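Local coordinates for invasion protein InvA (Salmonella enterica, PDB 2X49) that takes part in invasion of the intestinal epithelium as an export apparatus component of the type III secretion system, here represented by its C-terminal domain, at residues Q148-M153 / E179-L184; I37-R42 / E128-L133. All coordinates share one frame; numbering follows the deposited sequence.

In the fold
From the N terminus, the chain first reaches contact 2 at the end of helix 27-39. It then builds strands 46-50, 58-63 and 66-72, and the antiparallel sheet from 78-80 to 122-124. Helix 125-139 returns to meet segment 37-42, so contact 2 closes a loop of 85 residues. Contact 1 opens only after that. It joins helix 147-158 to helix 174-185 across a mainly helical loop of 25 residues. The two loops therefore follow in series and neither encloses the other. They still meet in space, where M153 of contact 1 packs on G40 and V41 of contact 2, tying the helical region to the turn that follows helix 27-39.

Contact 1: Q148-M153 / E179-L184; sequences QETKHM and EVLQRL
Two helices of the helical region of this C-terminal domain, 147-158 and 174-185, meet where L181 reaches T150 and M153. T150 and M153 lie about one turn apart on the first helix. One methyl, L181 CD1, makes all the close approaches. The CA atoms of T150 and L181 are 8.0 Å apart, and they are the nearest pair between the segments.

T150 meets the methyl with both of its branches. Its OG1 lies 4.0 Å from L181 CD1, and its CG2 lies 4.1 Å from the same L181 CD1. CG2 is placed anti to the backbone N (chi1 of OG1 -61°), which leaves OG1 beside that N. T150 is buried, and its OG1 has two polar partners. It is hydrogen-bonded to G146 O, just before its own helix, and to S178 OG, just before segment 179-184. The bond to S178 OG links the two helices directly.

M153 approaches tip to tip. Its chain is bent at the last torsion, chi3 62°, and M153 CE ends 4.1 Å from L181 CD1. M153 SD is almost as near to that methyl.

Helix 194-204 covers the same patch, with M194 touching both M153 and L181, and I197 touching L181. F145 packs on T150 and M153, and its carbonyl O accepts a hydrogen bond from Q182 NE2.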
# COMPACT_ATOMS: atom_id res chain seq x y z
N GLN A 148 5.17 -2.39 -21.53
CA GLN A 148 4.06 -2.54 -22.49
C GLN A 148 2.84 -1.83 -21.96
O GLN A 148 2.16 -1.13 -22.69
CB GLN A 148 3.72 -4.01 -22.85
CG GLN A 148 4.78 -4.69 -23.70
CD GLN A 148 5.34 -3.83 -24.80
OE1 GLN A 148 6.49 -3.39 -24.72
NE2 GLN A 148 4.57 -3.62 -25.88
N GLU A 149 2.59 -1.99 -20.65
CA GLU A 149 1.45 -1.33 -20.00
C GLU A 149 1.65 0.18 -19.97
O GLU A 149 0.75 0.98 -20.24
CB GLU A 149 1.24 -1.86 -18.60
CG GLU A 149 0.70 -3.26 -18.53
CD GLU A 149 1.68 -4.35 -18.97
OE1 GLU A 149 2.91 -4.25 -18.68
OE2 GLU A 149 1.20 -5.31 -19.61
N THR A 150 2.87 0.57 -19.68
CA THR A 150 3.21 2.01 -19.66
C THR A 150 3.01 2.64 -21.05
O THR A 150 2.45 3.72 -21.22
CB THR A 150 4.67 2.20 -19.19
OG1 THR A 150 4.81 1.70 -17.86
CG2 THR A 150 5.12 3.67 -19.26
N LYS A 151 3.44 1.92 -22.06
CA LYS A 151 3.40 2.46 -23.42
C LYS A 151 1.94 2.67 -23.84
O LYS A 151 1.58 3.60 -24.57
CB LYS A 151 4.17 1.56 -24.40
CG LYS A 151 3.95 1.90 -25.87
CD LYS A 151 4.64 3.19 -26.31
CE LYS A 151 4.75 3.21 -27.84
NZ LYS A 151 4.67 4.58 -28.44
N HIS A 152 1.10 1.79 -23.32
CA HIS A 152 -0.33 1.82 -23.65
C HIS A 152 -0.95 3.05 -23.04
O HIS A 152 -1.78 3.75 -23.64
CB HIS A 152 -1.06 0.61 -23.08
CG HIS A 152 -2.52 0.59 -23.40
ND1 HIS A 152 -3.01 0.08 -24.58
CD2 HIS A 152 -3.59 1.03 -22.71
CE1 HIS A 152 -4.33 0.19 -24.59
NE2 HIS A 152 -4.71 0.77 -23.47
N MET A 153 -0.53 3.27 -21.82
CA MET A 153 -1.03 4.40 -21.05
C MET A 153 -0.60 5.69 -21.70
O MET A 153 -1.36 6.64 -21.75
CB MET A 153 -0.60 4.35 -19.59
CG MET A 153 -1.09 3.13 -18.81
SD MET A 153 -0.32 2.98 -17.18
CE MET A 153 -0.85 4.45 -16.37
N GLU A 179 9.55 2.81 -14.95
CA GLU A 179 10.20 2.71 -13.65
C GLU A 179 9.61 3.61 -12.58
O GLU A 179 9.35 3.21 -11.44
CB GLU A 179 11.72 2.90 -13.73
CG GLU A 179 12.37 1.77 -14.40
CD GLU A 179 13.80 2.04 -14.83
OE1 GLU A 179 14.31 3.15 -14.55
OE2 GLU A 179 14.40 1.14 -15.46
N VAL A 180 9.36 4.85 -12.97
CA VAL A 180 8.67 5.84 -12.10
C VAL A 180 7.29 5.31 -11.63
O VAL A 180 6.93 5.25 -10.45
CB VAL A 180 8.53 7.19 -12.75
CG1 VAL A 180 7.63 8.10 -11.94
CG2 VAL A 180 9.92 7.80 -12.91
N LEU A 181 6.55 4.83 -12.58
CA LEU A 181 5.17 4.35 -12.30
C LEU A 181 5.18 3.15 -11.36
O LEU A 181 4.36 3.06 -10.43
CB LEU A 181 4.44 4.03 -13.62
CG LEU A 181 4.14 5.19 -14.62
CD1 LEU A 181 3.20 4.79 -15.80
CD2 LEU A 181 3.52 6.37 -13.90
N GLN A 182 6.08 2.17 -11.63
CA GLN A 182 6.21 0.99 -10.77
C GLN A 182 6.56 1.37 -9.34
O GLN A 182 6.05 0.79 -8.38
CB GLN A 182 7.27 -0.02 -11.30
CG GLN A 182 6.91 -0.79 -12.48
CD GLN A 182 8.08 -1.64 -12.93
OE1 GLN A 182 9.24 -1.20 -12.83
NE2 GLN A 182 7.82 -2.84 -13.43
N ARG A 183 7.45 2.35 -9.23
CA ARG A 183 7.91 2.78 -7.91
C ARG A 183 6.83 3.50 -7.14
O ARG A 183 6.74 3.38 -5.92
CB ARG A 183 9.25 3.52 -8.00
CG ARG A 183 10.42 2.58 -8.36
CD ARG A 183 11.73 3.32 -8.69
NE ARG A 183 12.80 2.37 -9.08
CZ ARG A 183 13.46 1.63 -8.21
NH1 ARG A 183 13.23 1.76 -6.92
NH2 ARG A 183 14.39 0.76 -8.61
N LEU A 184 5.95 4.19 -7.84
CA LEU A 184 4.77 4.85 -7.21
C LEU A 184 3.79 3.76 -6.72
O LEU A 184 3.47 3.69 -5.54
CB LEU A 184 4.08 5.82 -8.16
CG LEU A 184 4.91 7.03 -8.52
CD1 LEU A 184 4.17 7.78 -9.64
CD2 LEU A 184 5.16 7.87 -7.25

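Contact 2: I37-R42 / E128-L133; sequences IDYGVR and ELYHCL
Y130 OH donates a hydrogen bond of 2.7 Å to D38 OD2. The two side chains come from opposite directions, and the backbones stay well apart. The nearest CA atoms, those of D38 and H131, are 10.7 Å apart. The Y130 ring covers much of that distance, leaving the helix with CG anti to the backbone N (chi1 169°).

D38 OD2 sits at the ring edge, near the ring plane, and is 3.4 Å from Y130 CE2. The hydroxyl instead reaches D38 OD2 from above the carboxylate plane, 45° out of it. The carboxylate and ring planes are turned 64° apart. The other oxygen, D38 OD1, is hydrogen-bonded to Q34 NE2 one turn back, so both carboxylate oxygens are held.

Y39 adds a looser contact, with Y39 CE2 4.5 Å from Y130 OH. Its own hydroxyl is hydrogen-bonded to K229 NZ. Helix 27-39 ends here, and G40 leaves helical geometry with positive phi.

The contact thus joins the C-terminal end of helix 27-39 to the middle of helix 125-139. Y130 also packs on L31 and Q34 of helix 27-39, and L129 on L27 of the same helix, while C132 and L133 rest on F71 of strand 66-72.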
# COMPACT_ATOMS: atom_id res chain seq x y z
N ILE A 37 -9.82 0.98 -10.78
CA ILE A 37 -10.35 2.29 -10.32
C ILE A 37 -9.38 2.95 -9.38
O ILE A 37 -9.03 4.13 -9.50
CB ILE A 37 -11.73 2.15 -9.69
CG1 ILE A 37 -12.74 1.87 -10.80
CG2 ILE A 37 -12.18 3.47 -9.07
CD1 ILE A 37 -14.11 1.34 -10.36
N ASP A 38 -8.89 2.13 -8.47
CA ASP A 38 -8.14 2.60 -7.28
C ASP A 38 -6.70 2.97 -7.62
O ASP A 38 -6.12 3.88 -7.02
CB ASP A 38 -8.15 1.64 -6.10
CG ASP A 38 -9.50 1.54 -5.40
OD1 ASP A 38 -10.42 2.35 -5.67
OD2 ASP A 38 -9.56 0.63 -4.53
N TYR A 39 -6.12 2.25 -8.55
CA TYR A 39 -4.68 2.35 -8.86
C TYR A 39 -4.33 2.71 -10.30
O TYR A 39 -3.17 3.10 -10.59
CB TYR A 39 -3.94 1.06 -8.45
CG TYR A 39 -3.96 0.85 -6.97
CD1 TYR A 39 -3.14 1.59 -6.12
CD2 TYR A 39 -4.86 -0.03 -6.39
CE1 TYR A 39 -3.20 1.46 -4.77
CE2 TYR A 39 -4.93 -0.18 -5.00
CZ TYR A 39 -4.09 0.54 -4.21
OH TYR A 39 -4.18 0.39 -2.87
N GLY A 40 -5.28 2.57 -11.20
CA GLY A 40 -5.11 2.97 -12.58
C GLY A 40 -4.43 1.99 -13.49
O GLY A 40 -4.08 2.31 -14.62
N VAL A 41 -4.27 0.79 -12.98
CA VAL A 41 -3.70 -0.31 -13.79
C VAL A 41 -4.51 -1.58 -13.66
O VAL A 41 -5.29 -1.79 -12.73
CB VAL A 41 -2.21 -0.55 -13.50
CG1 VAL A 41 -1.38 0.77 -13.73
CG2 VAL A 41 -2.05 -1.04 -12.08
N ARG A 42 -4.31 -2.43 -14.63
CA ARG A 42 -5.11 -3.65 -14.77
C ARG A 42 -4.40 -4.83 -14.16
O ARG A 42 -3.20 -5.00 -14.32
CB ARG A 42 -5.36 -3.95 -16.21
CG ARG A 42 -5.92 -2.85 -17.05
CD ARG A 42 -7.40 -2.90 -16.96
NE ARG A 42 -8.05 -2.02 -17.95
CZ ARG A 42 -9.36 -1.83 -17.95
NH1 ARG A 42 -10.08 -2.48 -17.08
NH2 ARG A 42 -9.93 -1.02 -18.81
N GLU A 128 -12.78 -5.78 3.63
CA GLU A 128 -11.47 -6.02 4.27
C GLU A 128 -10.62 -6.93 3.35
O GLU A 128 -9.44 -6.70 3.15
CB GLU A 128 -11.62 -6.62 5.68
CG GLU A 128 -10.29 -7.03 6.30
CD GLU A 128 -9.42 -5.85 6.75
OE1 GLU A 128 -9.78 -4.67 6.54
OE2 GLU A 128 -8.35 -6.14 7.33
N LEU A 129 -11.24 -7.92 2.76
CA LEU A 129 -10.52 -8.89 1.93
C LEU A 129 -9.95 -8.18 0.70
O LEU A 129 -8.81 -8.33 0.35
CB LEU A 129 -11.43 -10.01 1.46
CG LEU A 129 -10.79 -11.02 0.47
CD1 LEU A 129 -9.51 -11.62 1.00
CD2 LEU A 129 -11.79 -12.09 0.13
N TYR A 130 -10.78 -7.32 0.14
CA TYR A 130 -10.32 -6.50 -1.00
C TYR A 130 -9.13 -5.63 -0.59
O TYR A 130 -8.10 -5.55 -1.30
CB TYR A 130 -11.42 -5.58 -1.54
CG TYR A 130 -10.81 -4.57 -2.51
CD1 TYR A 130 -10.41 -4.98 -3.75
CD2 TYR A 130 -10.66 -3.25 -2.18
CE1 TYR A 130 -9.81 -4.10 -4.63
CE2 TYR A 130 -10.07 -2.36 -3.06
CZ TYR A 130 -9.66 -2.79 -4.29
OH TYR A 130 -9.05 -1.91 -5.22
N HIS A 131 -9.22 -4.98 0.56
CA HIS A 131 -8.09 -4.13 1.03
C HIS A 131 -6.81 -4.92 1.19
O HIS A 131 -5.73 -4.53 0.72
CB HIS A 131 -8.44 -3.39 2.32
CG HIS A 131 -7.43 -2.36 2.73
ND1 HIS A 131 -6.83 -2.13 3.92
CD2 HIS A 131 -6.96 -1.39 1.87
CE1 HIS A 131 -6.02 -1.03 3.76
NE2 HIS A 131 -6.13 -0.59 2.52
N CYS A 132 -6.91 -6.07 1.84
CA CYS A 132 -5.76 -6.96 2.06
C CYS A 132 -5.11 -7.30 0.72
O CYS A 132 -3.87 -7.23 0.55
CB CYS A 132 -6.19 -8.27 2.70
SG CYS A 132 -6.46 -8.09 4.46
N LEU A 133 -5.96 -7.72 -0.19
CA LEU A 133 -5.47 -8.18 -1.54
C LEU A 133 -4.82 -7.02 -2.30
O LEU A 133 -3.73 -7.13 -2.89
CB LEU A 133 -6.59 -8.78 -2.36
CG LEU A 133 -7.05 -10.12 -1.86
CD1 LEU A 133 -8.37 -10.53 -2.55
CD2 LEU A 133 -6.00 -11.19 -2.16